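Local coordinates for protein probable dipeptidase (Pseudomonas aeruginosa, PDB 3B40) that probably acts as a metal-dependent dipeptidase of the membrane dipeptidase (M19) family, hydrolysing dipeptides, at residues Asp145-Leu150 against Asn169-Ser174; Phe161-Val166 against Glu200-Leu205; Arg376-Glu381 against Lys394-Asn399. The protein carries 11 engineered substitutions. One frame throughout, in Å; residues are numbered along the deposited sequence.

Interaction 1 of 3, residues Asp145-Leu150 against Asn169-Ser174; sequences DDLSQL and NDWADS. Engineered in segment 169-174: Ala172 (natural residue Ser).
Leu150 and Leu147 receive the far end of the Trp171 indole, the only side chain of 169-174 that packs deeply against 145-150. Leu150 meets the ring head on: its CG lies in the ring plane at the edge, 3.9 Å from Trp171 CH2, while CD1 and CD2 straddle that plane, one above and one below, close to CZ3. Leu147 adds its CD1 branch obliquely, 4.2 Å from Trp171 CH2. With CG turned beside the backbone N (chi1 -73°), the indole runs out lengthwise into this apolar grip. Farther along the same edge, Asp146 O lies near the ring plane, 4.1 Å from Trp171 CZ2, and NE1 makes a weak hydrogen bond to Gly144 O. Ala198 of helix 193-205 covers the indole further.

The outer side is looser. Asp145 and Asp170 are exposed, and their like-charged carboxylates do not touch; a water donates to both, 2.9 Å to Asp145 OD1 and 2.7 Å to Asp170 OD2, which probably eases their mutual repulsion. Both backbones flanking the packed core are shaped by carboxylate or amide oxygens. Asp146 caps the coming helix through a weak bond from Ser148 N, takes up Ser148 OG at 2.6 Å from OD1, and receives a nearly straight bond (176°) from Gln149 NE2, which approaches OD2 from above the carboxylate plane. In the other segment Asn169 OD1 accepts from Trp171 N in the carbonyl plane and from Ala172 N, an engineered position, above it. This Asx turn sets the tryptophan in a loop following strand 160-162 and docks it on the start of helix 148-155, an arrangement of loops beyond neighbouring parallel strands in the TIM-barrel fold of the M19 family.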
ATOM      1  N   ASP A 145      -5.066  22.425  -4.312  1.00 28.44           N
ATOM      2  CA  ASP A 145      -5.726  22.982  -3.116  1.00 28.95           C
ATOM      3  C   ASP A 145      -7.234  22.778  -3.113  1.00 28.72           C
ATOM      4  O   ASP A 145      -7.947  23.390  -2.312  1.00 29.24           O
ATOM      5  CB  ASP A 145      -5.469  24.487  -2.980  1.00 29.49           C
ATOM      6  CG  ASP A 145      -3.991  24.842  -2.826  1.00 32.79           C
ATOM      7  OD1 ASP A 145      -3.226  24.028  -2.257  1.00 35.53           O
ATOM      8  OD2 ASP A 145      -3.599  25.955  -3.277  1.00 36.48           O
ATOM      9  N   ASP A 146      -7.740  21.909  -3.978  1.00 27.54           N
ATOM     10  CA  ASP A 146      -9.178  21.829  -4.136  1.00 26.66           C
ATOM     11  C   ASP A 146      -9.786  20.675  -3.330  1.00 25.97           C
ATOM     12  O   ASP A 146      -9.772  19.523  -3.762  1.00 26.30           O
ATOM     13  CB  ASP A 146      -9.518  21.775  -5.631  1.00 26.54           C
ATOM     14  CG  ASP A 146     -10.995  21.774  -5.908  1.00 27.44           C
ATOM     15  OD1 ASP A 146     -11.820  22.061  -5.010  1.00 26.21           O
ATOM     16  OD2 ASP A 146     -11.337  21.484  -7.075  1.00 30.05           O
ATOM     17  N   LEU A 147     -10.332  21.003  -2.162  1.00 24.37           N
ATOM     18  CA  LEU A 147     -11.019  20.029  -1.294  1.00 24.35           C
ATOM     19  C   LEU A 147     -12.201  19.344  -1.984  1.00 23.26           C
ATOM     20  O   LEU A 147     -12.483  18.158  -1.742  1.00 22.82           O
ATOM     21  CB  LEU A 147     -11.516  20.740  -0.017  1.00 24.52           C
ATOM     22  CG  LEU A 147     -11.706  19.963   1.281  1.00 25.40           C
ATOM     23  CD1 LEU A 147     -10.440  19.220   1.709  1.00 27.01           C
ATOM     24  CD2 LEU A 147     -12.151  20.920   2.376  1.00 24.09           C
ATOM     25  N   SER A 148     -12.889  20.073  -2.861  1.00 22.56           N
ATOM     26  CA  SER A 148     -14.043  19.490  -3.544  1.00 22.09           C
ATOM     27  C   SER A 148     -13.634  18.353  -4.481  1.00 21.08           C
ATOM     28  O   SER A 148     -14.493  17.611  -4.955  1.00 21.12           O
ATOM     29  CB  SER A 148     -14.861  20.553  -4.285  1.00 22.30           C
ATOM     30  OG  SER A 148     -14.159  21.021  -5.411  1.00 24.10           O
ATOM     31  N   GLN A 149     -12.329  18.170  -4.723  1.00 20.64           N
ATOM     32  CA  GLN A 149     -11.874  16.986  -5.503  1.00 20.12           C
ATOM     33  C   GLN A 149     -12.171  15.675  -4.757  1.00 19.67           C
ATOM     34  O   GLN A 149     -12.303  14.614  -5.381  1.00 20.53           O
ATOM     35  CB  GLN A 149     -10.371  17.058  -5.882  1.00 20.45           C
ATOM     36  CG  GLN A 149      -9.980  18.190  -6.830  1.00 22.57           C
ATOM     37  CD  GLN A 149     -10.672  18.111  -8.199  1.00 26.78           C
ATOM     38  OE1 GLN A 149     -10.607  17.096  -8.872  1.00 30.53           O
ATOM     39  NE2 GLN A 149     -11.348  19.177  -8.592  1.00 31.44           N
ATOM     40  N   LEU A 150     -12.275  15.739  -3.432  1.00 18.67           N
ATOM     41  CA  LEU A 150     -12.652  14.572  -2.637  1.00 18.15           C
ATOM     42  C   LEU A 150     -14.097  14.152  -2.945  1.00 18.96           C
ATOM     43  O   LEU A 150     -14.360  12.984  -3.209  1.00 17.76           O
ATOM     44  CB  LEU A 150     -12.449  14.834  -1.137  1.00 18.09           C
ATOM     45  CG  LEU A 150     -11.006  15.086  -0.680  1.00 17.44           C
ATOM     46  CD1 LEU A 150     -10.921  15.348   0.839  1.00 14.52           C
ATOM     47  CD2 LEU A 150     -10.070  13.915  -1.110  1.00 17.19           C
ATOM     48  N   ASN A 169       3.610  16.449   0.355  1.00 15.52           N
ATOM     49  CA  ASN A 169       2.707  17.223  -0.496  1.00 16.11           C
ATOM     50  C   ASN A 169       2.028  18.297   0.354  1.00 16.47           C
ATOM     51  O   ASN A 169       2.292  18.386   1.569  1.00 16.54           O
ATOM     52  CB  ASN A 169       1.678  16.302  -1.215  1.00 15.05           C
ATOM     53  CG  ASN A 169       0.739  15.628  -0.256  1.00 16.27           C
ATOM     54  OD1 ASN A 169      -0.021  16.299   0.484  1.00 18.79           O
ATOM     55  ND2 ASN A 169       0.758  14.294  -0.251  1.00 12.55           N
ATOM     56  N   ASP A 170       1.184  19.119  -0.276  1.00 15.61           N
ATOM     57  CA  ASP A 170       0.617  20.306   0.397  1.00 16.57           C
ATOM     58  C   ASP A 170      -0.472  20.024   1.428  1.00 15.91           C
ATOM     59  O   ASP A 170      -0.896  20.922   2.132  1.00 16.29           O
ATOM     60  CB  ASP A 170       0.104  21.322  -0.624  1.00 16.68           C
ATOM     61  CG  ASP A 170       1.228  21.885  -1.484  1.00 17.10           C
ATOM     62  OD1 ASP A 170       2.388  21.945  -1.028  1.00 20.69           O
ATOM     63  OD2 ASP A 170       0.959  22.252  -2.615  1.00 19.76           O
ATOM     64  N   TRP A 171      -0.915  18.780   1.507  1.00 15.68           N
ATOM     65  CA  TRP A 171      -1.920  18.331   2.496  1.00 15.50           C
ATOM     66  C   TRP A 171      -1.305  17.616   3.709  1.00 14.38           C
ATOM     67  O   TRP A 171      -1.807  17.726   4.825  1.00 13.93           O
ATOM     68  CB  TRP A 171      -2.895  17.370   1.806  1.00 16.34           C
ATOM     69  CG  TRP A 171      -3.858  18.025   0.850  1.00 19.16           C
ATOM     70  CD1 TRP A 171      -3.689  19.222   0.192  1.00 23.47           C
ATOM     71  CD2 TRP A 171      -5.164  17.545   0.472  1.00 18.22           C
ATOM     72  NE1 TRP A 171      -4.797  19.490  -0.601  1.00 25.35           N
ATOM     73  CE2 TRP A 171      -5.709  18.475  -0.450  1.00 22.74           C
ATOM     74  CE3 TRP A 171      -5.907  16.408   0.797  1.00 18.62           C
ATOM     75  CZ2 TRP A 171      -6.979  18.305  -1.037  1.00 21.11           C
ATOM     76  CZ3 TRP A 171      -7.163  16.236   0.211  1.00 20.20           C
ATOM     77  CH2 TRP A 171      -7.685  17.181  -0.691  1.00 20.54           C
ATOM     78  N   ALA A 172      -0.240  16.854   3.474  1.00 13.46           N
ATOM     79  CA  ALA A 172       0.343  16.017   4.517  1.00 12.83           C
ATOM     80  C   ALA A 172       1.829  15.811   4.257  1.00 12.42           C
ATOM     81  O   ALA A 172       2.237  15.641   3.093  1.00 11.99           O
ATOM     82  CB  ALA A 172      -0.359  14.657   4.512  1.00 12.48           C
ATOM     83  N   ASP A 173       2.620  15.777   5.330  1.00 12.58           N
ATOM     84  CA  ASP A 173       4.039  15.348   5.258  1.00 12.49           C
ATOM     85  C   ASP A 173       4.150  13.832   5.048  1.00 12.45           C
ATOM     86  O   ASP A 173       3.365  13.057   5.599  1.00 11.95           O
ATOM     87  CB  ASP A 173       4.822  15.690   6.531  1.00 11.59           C
ATOM     88  CG  ASP A 173       4.882  17.199   6.833  1.00 15.97           C
ATOM     89  OD1 ASP A 173       4.792  18.038   5.903  1.00 12.23           O
ATOM     90  OD2 ASP A 173       5.024  17.542   8.032  1.00 17.57           O
ATOM     91  N   SER A 174       5.179  13.413   4.324  1.00 12.87           N
ATOM     92  CA  SER A 174       5.379  12.001   4.090  1.00 14.05           C
ATOM     93  C   SER A 174       6.358  11.435   5.133  1.00 13.67           C
ATOM     94  O   SER A 174       7.152  12.170   5.706  1.00 14.55           O
ATOM     95  CB  SER A 174       5.887  11.777   2.665  1.00 12.73           C
ATOM     96  OG  SER A 174       6.285  10.423   2.461  1.00 15.92           O
TER
HETATM   97  O   HOH W   1      -1.521  22.040  -3.545  1.00 42.61           O

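Interaction 2 of 3, residues Phe161-Val166 against Glu200-Leu205; sequences FGFSYV and ERLNDL. Engineered in segment 161-166: Ser164 (natural residue Asn).
The backbone bond from Leu205 N to Arg201 O, 2.9 Å long, closes the helical turn that carries Leu202 to Phe161 and Phe163. Across the two segments themselves the contact is wholly apolar and rests on the two methyl branches of this one leucine. Leu202 CD1 does most of the work: it lies 3.5 Å from Phe161 CD1, a close approach, and 3.9 Å from Phe163 CE2, so a single methyl serves both rings, meeting each obliquely. The other branch, CD2, reaches back to Phe161 CB at 4.0 Å. The leucine lies roughly perpendicular to the Phe161 side chain, but runs antiparallel alongside that of Phe163.

The two phenyl groups also brace one another within 161-166. Phe161 CE1 stands over the centre of one face of the Phe163 ring, 3.9 Å above its plane, presenting a C-H corner to the pi cloud. Phe161 gets there with CG anti to the backbone N (chi1 177°), while Phe163 swings its CG beside the N (chi1 -76°); the differing torsions bring both rings to the same methyl. All three residues are buried.

Around this core, Leu150 of helix 148-155 touches both Phe161 and Leu202, and Ile209 of strand 208-210 touches Phe163 and Leu202. Helix 193-205 therefore packs on the parallel sheet where strand 160-162 runs between strands 131-138 and 208-210, with helix 148-155 alongside.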
ATOM      1  N   PHE A 161      -8.996   6.733   0.831  1.00 12.85           N
ATOM      2  CA  PHE A 161      -8.057   7.785   0.425  1.00 14.15           C
ATOM      3  C   PHE A 161      -6.859   7.826   1.385  1.00 13.94           C
ATOM      4  O   PHE A 161      -7.014   7.923   2.628  1.00 13.77           O
ATOM      5  CB  PHE A 161      -8.771   9.164   0.409  1.00 14.91           C
ATOM      6  CG  PHE A 161      -7.860  10.330   0.067  1.00 15.24           C
ATOM      7  CD1 PHE A 161      -7.372  11.173   1.061  1.00 14.90           C
ATOM      8  CD2 PHE A 161      -7.485  10.565  -1.241  1.00 15.54           C
ATOM      9  CE1 PHE A 161      -6.516  12.259   0.744  1.00 16.80           C
ATOM     10  CE2 PHE A 161      -6.633  11.642  -1.558  1.00 18.17           C
ATOM     11  CZ  PHE A 161      -6.148  12.469  -0.581  1.00 16.34           C
ATOM     12  N   GLY A 162      -5.678   7.695   0.811  1.00 14.33           N
ATOM     13  CA  GLY A 162      -4.435   7.904   1.560  1.00 14.90           C
ATOM     14  C   GLY A 162      -3.838   9.216   1.132  1.00 14.62           C
ATOM     15  O   GLY A 162      -3.703   9.484  -0.051  1.00 16.26           O
ATOM     16  N   PHE A 163      -3.528  10.069   2.089  1.00 15.18           N
ATOM     17  CA  PHE A 163      -2.940  11.370   1.791  1.00 14.88           C
ATOM     18  C   PHE A 163      -1.588  11.304   1.135  1.00 15.41           C
ATOM     19  O   PHE A 163      -1.199  12.232   0.401  1.00 15.24           O
ATOM     20  CB  PHE A 163      -2.722  12.113   3.102  1.00 15.45           C
ATOM     21  CG  PHE A 163      -3.977  12.683   3.700  1.00 15.81           C
ATOM     22  CD1 PHE A 163      -4.190  14.040   3.665  1.00 14.94           C
ATOM     23  CD2 PHE A 163      -4.917  11.858   4.351  1.00 16.58           C
ATOM     24  CE1 PHE A 163      -5.344  14.601   4.238  1.00 17.45           C
ATOM     25  CE2 PHE A 163      -6.068  12.403   4.899  1.00 19.17           C
ATOM     26  CZ  PHE A 163      -6.272  13.782   4.865  1.00 17.11           C
ATOM     27  N   SER A 164      -0.822  10.261   1.448  1.00 15.36           N
ATOM     28  CA  SER A 164       0.598  10.302   1.128  1.00 15.19           C
ATOM     29  C   SER A 164       1.078   9.206   0.246  1.00 15.49           C
ATOM     30  O   SER A 164       0.483   8.145   0.186  1.00 17.06           O
ATOM     31  CB  SER A 164       1.452  10.283   2.399  1.00 14.60           C
ATOM     32  OG  SER A 164       1.160  11.383   3.233  1.00 15.23           O
ATOM     33  N   TYR A 165       2.161   9.505  -0.459  1.00 16.18           N
ATOM     34  CA  TYR A 165       3.064   8.520  -1.009  1.00 17.10           C
ATOM     35  C   TYR A 165       4.484   8.940  -0.569  1.00 17.20           C
ATOM     36  O   TYR A 165       4.655   9.616   0.465  1.00 18.04           O
ATOM     37  CB  TYR A 165       2.894   8.451  -2.536  1.00 17.10           C
ATOM     38  CG  TYR A 165       3.585   7.300  -3.232  1.00 16.65           C
ATOM     39  CD1 TYR A 165       3.209   5.960  -3.000  1.00 17.84           C
ATOM     40  CD2 TYR A 165       4.606   7.550  -4.147  1.00 16.36           C
ATOM     41  CE1 TYR A 165       3.867   4.884  -3.677  1.00 17.38           C
ATOM     42  CE2 TYR A 165       5.272   6.509  -4.788  1.00 19.55           C
ATOM     43  CZ  TYR A 165       4.891   5.178  -4.565  1.00 19.79           C
ATOM     44  OH  TYR A 165       5.550   4.174  -5.247  1.00 16.88           O
ATOM     45  N   VAL A 166       5.494   8.501  -1.302  1.00 17.31           N
ATOM     46  CA  VAL A 166       6.850   9.084  -1.234  1.00 17.30           C
ATOM     47  C   VAL A 166       6.783  10.574  -1.654  1.00 16.26           C
ATOM     48  O   VAL A 166       6.087  10.924  -2.617  1.00 16.66           O
ATOM     49  CB  VAL A 166       7.822   8.273  -2.152  1.00 17.31           C
ATOM     50  CG1 VAL A 166       9.203   8.881  -2.150  1.00 18.93           C
ATOM     51  CG2 VAL A 166       7.936   6.826  -1.674  1.00 16.73           C
ATOM     52  N   GLU A 200     -12.026  16.008   7.995  1.00 12.00           N
ATOM     53  CA  GLU A 200     -13.459  16.262   8.173  1.00 12.44           C
ATOM     54  C   GLU A 200     -14.257  15.911   6.895  1.00 12.81           C
ATOM     55  O   GLU A 200     -15.310  15.246   6.961  1.00 13.34           O
ATOM     56  CB  GLU A 200     -13.703  17.724   8.611  1.00 11.87           C
ATOM     57  CG  GLU A 200     -15.207  18.075   8.893  1.00 13.84           C
ATOM     58  CD  GLU A 200     -15.841  17.307  10.051  1.00 14.50           C
ATOM     59  OE1 GLU A 200     -17.090  17.199  10.085  1.00 16.91           O
ATOM     60  OE2 GLU A 200     -15.122  16.835  10.955  1.00 15.77           O
ATOM     61  N   ARG A 201     -13.773  16.349   5.732  1.00 12.50           N
ATOM     62  CA  ARG A 201     -14.479  16.080   4.470  1.00 12.36           C
ATOM     63  C   ARG A 201     -14.586  14.595   4.174  1.00 13.02           C
ATOM     64  O   ARG A 201     -15.640  14.134   3.760  1.00 12.64           O
ATOM     65  CB  ARG A 201     -13.855  16.836   3.282  1.00 12.39           C
ATOM     66  CG  ARG A 201     -14.594  16.683   1.932  1.00 13.02           C
ATOM     67  CD  ARG A 201     -16.035  17.188   1.956  1.00 14.65           C
ATOM     68  NE  ARG A 201     -16.120  18.559   2.429  1.00 15.21           N
ATOM     69  CZ  ARG A 201     -15.881  19.632   1.684  1.00 16.56           C
ATOM     70  NH1 ARG A 201     -15.536  19.500   0.391  1.00 12.98           N
ATOM     71  NH2 ARG A 201     -15.974  20.843   2.250  1.00 18.37           N
ATOM     72  N   LEU A 202     -13.510  13.850   4.432  1.00 12.99           N
ATOM     73  CA  LEU A 202     -13.503  12.386   4.220  1.00 14.41           C
ATOM     74  C   LEU A 202     -14.459  11.672   5.178  1.00 14.38           C
ATOM     75  O   LEU A 202     -15.169  10.711   4.794  1.00 14.32           O
ATOM     76  CB  LEU A 202     -12.066  11.841   4.395  1.00 13.23           C
ATOM     77  CG  LEU A 202     -11.164  12.277   3.220  1.00 16.27           C
ATOM     78  CD1 LEU A 202      -9.698  12.023   3.481  1.00 16.67           C
ATOM     79  CD2 LEU A 202     -11.580  11.655   1.874  1.00 15.26           C
ATOM     80  N   ASN A 203     -14.457  12.117   6.436  1.00 14.44           N
ATOM     81  CA  ASN A 203     -15.410  11.569   7.408  1.00 14.25           C
ATOM     82  C   ASN A 203     -16.845  11.763   6.894  1.00 14.04           C
ATOM     83  O   ASN A 203     -17.650  10.805   6.926  1.00 14.38           O
ATOM     84  CB  ASN A 203     -15.280  12.254   8.780  1.00 14.47           C
ATOM     85  CG  ASN A 203     -14.121  11.739   9.633  1.00 13.23           C
ATOM     86  OD1 ASN A 203     -13.858  12.322  10.681  1.00 11.94           O
ATOM     87  ND2 ASN A 203     -13.417  10.676   9.199  1.00 13.47           N
ATOM     88  N   ASP A 204     -17.163  12.991   6.439  1.00 13.05           N
ATOM     89  CA  ASP A 204     -18.496  13.356   5.939  1.00 13.01           C
ATOM     90  C   ASP A 204     -18.887  12.527   4.724  1.00 13.47           C
ATOM     91  O   ASP A 204     -20.032  12.115   4.592  1.00 13.11           O
ATOM     92  CB  ASP A 204     -18.575  14.851   5.521  1.00 13.19           C
ATOM     93  CG  ASP A 204     -18.527  15.800   6.705  1.00 13.89           C
ATOM     94  OD1 ASP A 204     -18.747  15.329   7.837  1.00 15.57           O
ATOM     95  OD2 ASP A 204     -18.210  17.016   6.521  1.00 12.97           O
ATOM     96  N   LEU A 205     -17.942  12.348   3.807  1.00 12.69           N
ATOM     97  CA  LEU A 205     -18.148  11.547   2.620  1.00 12.86           C
ATOM     98  C   LEU A 205     -18.250  10.032   2.861  1.00 12.67           C
ATOM     99  O   LEU A 205     -18.664   9.304   1.972  1.00 11.90           O
ATOM    100  CB  LEU A 205     -17.032  11.843   1.611  1.00 13.24           C
ATOM    101  CG  LEU A 205     -17.130  13.182   0.896  1.00 14.26           C
ATOM    102  CD1 LEU A 205     -15.886  13.427   0.079  1.00 17.69           C
ATOM    103  CD2 LEU A 205     -18.400  13.265   0.014  1.00 14.85           C
TER

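Interaction 3 of 3, residues Arg376-Glu381 against Lys394-Asn399; sequences RNVTAE and KLWGGN
This is a buried helix-helix contact in the C-terminal part of the chain, where Trp396 of helix 389-409 reaches across to Val378 and Thr379 of helix 375-385. A single hydrogen bond anchors it: Trp396 NE1 donates to Thr379 OG1 over 2.9 Å. The bond is bent, with an angle of 137° at the hydrogen, and the oxygen is tilted 21° from the indole plane, at the edge of the ring. Next along that edge, Trp396 CD1 lies 3.5 Å from the same oxygen. The benzo end of the indole serves the apolar half: Trp396 CZ2 meets Val378 CB at 3.9 Å, the valine crossing it obliquely, with CG1 slightly more distant.

The threonine oxygen sits beside the backbone N (chi1 -58°), which turns it to the indole edge and puts CG2 anti to the N. Its OG1 is shared with His19 NE2 of helix 9-19, and the His19 ring also meets Trp396 edge to face, so histidine, threonine and tryptophan form a small interlocked group. Ile356 of strand 354-357 packs on Trp396 as well.

Trp396 sits within a pi-type widening of helix 389-409 at 394-398. Lys394 O accepts from both Gly397 N and Asn399 N, at 3.2 and 3.1 Å. Gly397 has a positive phi, and at its backbone angles a CB would be jammed against the carbonyl O of Trp396, so the absence of a side chain suits the position.

Because an indole N-H can only donate, Thr379 OG1 is the acceptor in the bond to Trp396; the buried N-H is thereby satisfied, and the bond, together with the valine packing, probably fixes the rotation of the indole between the two helices.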
ATOM      1  N   ARG A 376      -2.853 -18.545  -0.959  1.00 17.43           N
ATOM      2  CA  ARG A 376      -3.101 -19.657  -0.051  1.00 18.25           C
ATOM      3  C   ARG A 376      -1.825 -20.109   0.653  1.00 16.44           C
ATOM      4  O   ARG A 376      -1.890 -20.754   1.687  1.00 16.25           O
ATOM      5  CB  ARG A 376      -3.804 -20.809  -0.778  1.00 18.72           C
ATOM      6  CG  ARG A 376      -5.132 -20.334  -1.411  1.00 23.57           C
ATOM      7  CD  ARG A 376      -5.835 -21.375  -2.249  1.00 23.06           C
ATOM      8  NE  ARG A 376      -4.990 -21.767  -3.367  1.00 32.62           N
ATOM      9  CZ  ARG A 376      -5.388 -22.493  -4.396  1.00 32.47           C
ATOM     10  NH1 ARG A 376      -6.650 -22.928  -4.474  1.00 36.29           N
ATOM     11  NH2 ARG A 376      -4.517 -22.792  -5.334  1.00 32.04           N
ATOM     12  N   ASN A 377      -0.673 -19.799   0.056  1.00 16.15           N
ATOM     13  CA  ASN A 377       0.636 -19.969   0.686  1.00 15.19           C
ATOM     14  C   ASN A 377       0.750 -19.151   1.984  1.00 14.42           C
ATOM     15  O   ASN A 377       1.352 -19.620   2.944  1.00 14.20           O
ATOM     16  CB  ASN A 377       1.747 -19.547  -0.267  1.00 15.57           C
ATOM     17  CG  ASN A 377       1.991 -20.564  -1.369  1.00 18.30           C
ATOM     18  OD1 ASN A 377       1.328 -21.620  -1.420  1.00 20.05           O
ATOM     19  ND2 ASN A 377       2.965 -20.274  -2.246  1.00 16.52           N
ATOM     20  N   VAL A 378       0.163 -17.951   2.000  1.00 12.91           N
ATOM     21  CA  VAL A 378       0.153 -17.084   3.194  1.00 13.42           C
ATOM     22  C   VAL A 378      -0.709 -17.788   4.213  1.00 13.94           C
ATOM     23  O   VAL A 378      -0.313 -17.955   5.384  1.00 13.90           O
ATOM     24  CB  VAL A 378      -0.446 -15.641   2.902  1.00 14.02           C
ATOM     25  CG1 VAL A 378      -0.458 -14.796   4.166  1.00 14.01           C
ATOM     26  CG2 VAL A 378       0.344 -14.918   1.802  1.00 13.64           C
ATOM     27  N   THR A 379      -1.877 -18.255   3.759  1.00 13.60           N
ATOM     28  CA  THR A 379      -2.765 -19.021   4.633  1.00 15.20           C
ATOM     29  C   THR A 379      -2.121 -20.287   5.220  1.00 15.25           C
ATOM     30  O   THR A 379      -2.353 -20.631   6.376  1.00 16.33           O
ATOM     31  CB  THR A 379      -4.095 -19.349   3.925  1.00 15.50           C
ATOM     32  OG1 THR A 379      -4.713 -18.117   3.531  1.00 14.50           O
ATOM     33  CG2 THR A 379      -5.032 -20.103   4.867  1.00 15.36           C
ATOM     34  N   ALA A 380      -1.320 -20.976   4.417  1.00 15.49           N
ATOM     35  CA  ALA A 380      -0.596 -22.166   4.880  1.00 15.56           C
ATOM     36  C   ALA A 380       0.384 -21.857   6.024  1.00 15.95           C
ATOM     37  O   ALA A 380       0.509 -22.645   6.972  1.00 16.51           O
ATOM     38  CB  ALA A 380       0.141 -22.798   3.736  1.00 14.34           C
ATOM     39  N   GLU A 381       1.099 -20.736   5.913  1.00 16.93           N
ATOM     40  CA  GLU A 381       1.987 -20.264   7.004  1.00 16.45           C
ATOM     41  C   GLU A 381       1.188 -19.876   8.252  1.00 15.74           C
ATOM     42  O   GLU A 381       1.616 -20.178   9.362  1.00 15.98           O
ATOM     43  CB  GLU A 381       2.888 -19.118   6.551  1.00 16.25           C
ATOM     44  CG  GLU A 381       3.966 -18.663   7.577  1.00 19.17           C
ATOM     45  CD  GLU A 381       4.938 -19.751   8.022  1.00 26.39           C
ATOM     46  OE1 GLU A 381       5.212 -20.696   7.248  1.00 28.28           O
ATOM     47  OE2 GLU A 381       5.449 -19.651   9.167  1.00 28.95           O
ATOM     48  N   LYS A 394     -10.680 -13.202   9.364  1.00 14.80           N
ATOM     49  CA  LYS A 394     -10.608 -11.800   9.806  1.00 14.15           C
ATOM     50  C   LYS A 394      -9.396 -11.117   9.153  1.00 12.99           C
ATOM     51  O   LYS A 394      -9.535 -10.062   8.555  1.00 12.84           O
ATOM     52  CB  LYS A 394     -10.481 -11.737  11.327  1.00 15.09           C
ATOM     53  CG  LYS A 394     -11.688 -12.224  12.096  1.00 17.49           C
ATOM     54  CD  LYS A 394     -11.621 -11.821  13.562  1.00 18.34           C
ATOM     55  CE  LYS A 394     -12.875 -12.324  14.256  1.00 21.67           C
ATOM     56  NZ  LYS A 394     -12.817 -12.120  15.723  1.00 23.96           N
ATOM     57  N   LEU A 395      -8.225 -11.766   9.235  1.00 12.42           N
ATOM     58  CA  LEU A 395      -6.989 -11.312   8.574  1.00 12.12           C
ATOM     59  C   LEU A 395      -7.157 -11.066   7.092  1.00 12.59           C
ATOM     60  O   LEU A 395      -6.707 -10.044   6.579  1.00 13.87           O
ATOM     61  CB  LEU A 395      -5.785 -12.266   8.821  1.00 10.75           C
ATOM     62  CG  LEU A 395      -5.142 -12.262  10.211  1.00 10.30           C
ATOM     63  CD1 LEU A 395      -4.229 -13.476  10.416  1.00  5.27           C
ATOM     64  CD2 LEU A 395      -4.324 -10.957  10.441  1.00 10.57           C
ATOM     65  N   TRP A 396      -7.806 -11.994   6.396  1.00 14.19           N
ATOM     66  CA  TRP A 396      -7.963 -11.911   4.929  1.00 12.97           C
ATOM     67  C   TRP A 396      -9.067 -10.982   4.430  1.00 13.09           C
ATOM     68  O   TRP A 396      -9.403 -10.963   3.223  1.00 11.79           O
ATOM     69  CB  TRP A 396      -8.146 -13.299   4.336  1.00 13.84           C
ATOM     70  CG  TRP A 396      -6.862 -13.892   3.819  1.00 12.89           C
ATOM     71  CD1 TRP A 396      -6.314 -15.083   4.180  1.00 12.09           C
ATOM     72  CD2 TRP A 396      -5.963 -13.295   2.880  1.00 13.12           C
ATOM     73  NE1 TRP A 396      -5.129 -15.278   3.516  1.00 14.58           N
ATOM     74  CE2 TRP A 396      -4.899 -14.197   2.697  1.00 13.96           C
ATOM     75  CE3 TRP A 396      -5.954 -12.067   2.166  1.00 16.04           C
ATOM     76  CZ2 TRP A 396      -3.828 -13.927   1.842  1.00 13.90           C
ATOM     77  CZ3 TRP A 396      -4.883 -11.807   1.293  1.00 13.16           C
ATOM     78  CH2 TRP A 396      -3.837 -12.730   1.154  1.00 14.87           C
ATOM     79  N   GLY A 397      -9.651 -10.200   5.340  1.00 13.19           N
ATOM     80  CA  GLY A 397     -10.641  -9.214   4.911  1.00 11.95           C
ATOM     81  C   GLY A 397     -11.795  -8.901   5.845  1.00 13.18           C
ATOM     82  O   GLY A 397     -12.379  -7.811   5.756  1.00 13.55           O
ATOM     83  N   GLY A 398     -12.149  -9.840   6.724  1.00 12.85           N
ATOM     84  CA  GLY A 398     -13.247  -9.626   7.691  1.00 13.08           C
ATOM     85  C   GLY A 398     -13.097  -8.328   8.490  1.00 13.49           C
ATOM     86  O   GLY A 398     -14.064  -7.600   8.703  1.00 13.20           O
ATOM     87  N   ASN A 399     -11.876  -8.052   8.944  1.00 12.85           N
ATOM     88  CA  ASN A 399     -11.619  -6.851   9.744  1.00 12.98           C
ATOM     89  C   ASN A 399     -11.783  -5.595   8.913  1.00 12.20           C
ATOM     90  O   ASN A 399     -12.430  -4.616   9.351  1.00 11.74           O
ATOM     91  CB  ASN A 399     -10.208  -6.910  10.323  1.00 12.69           C
ATOM     92  CG  ASN A 399     -10.046  -7.978  11.385  1.00 13.04           C
ATOM     93  OD1 ASN A 399     -10.995  -8.307  12.097  1.00 12.97           O
ATOM     94  ND2 ASN A 399      -8.813  -8.493  11.540  1.00 11.36           N
TER

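Interactions 1 and 2 form one continuous region, their centres 8 Å apart, and their segments alternate along the chain. Leu150 packs in both, and two probable hydrogen bonds join 161-166 to 169-174, which follow one another in the chain: Asn169 ND2 to Phe163 O at 2.9 Å and Ser174 OG to Tyr165 O at 2.7 Å. Interaction 3 is separate, on the opposite side of the chain's centre from interaction 1; its centre lies about 33 Å from that of interaction 1 and 27 Å from that of interaction 2. Bound calcium ions lie about 13 Å from the Asp146 side chain in interaction 1 and about 8 Å from that of Thr379 in interaction 3.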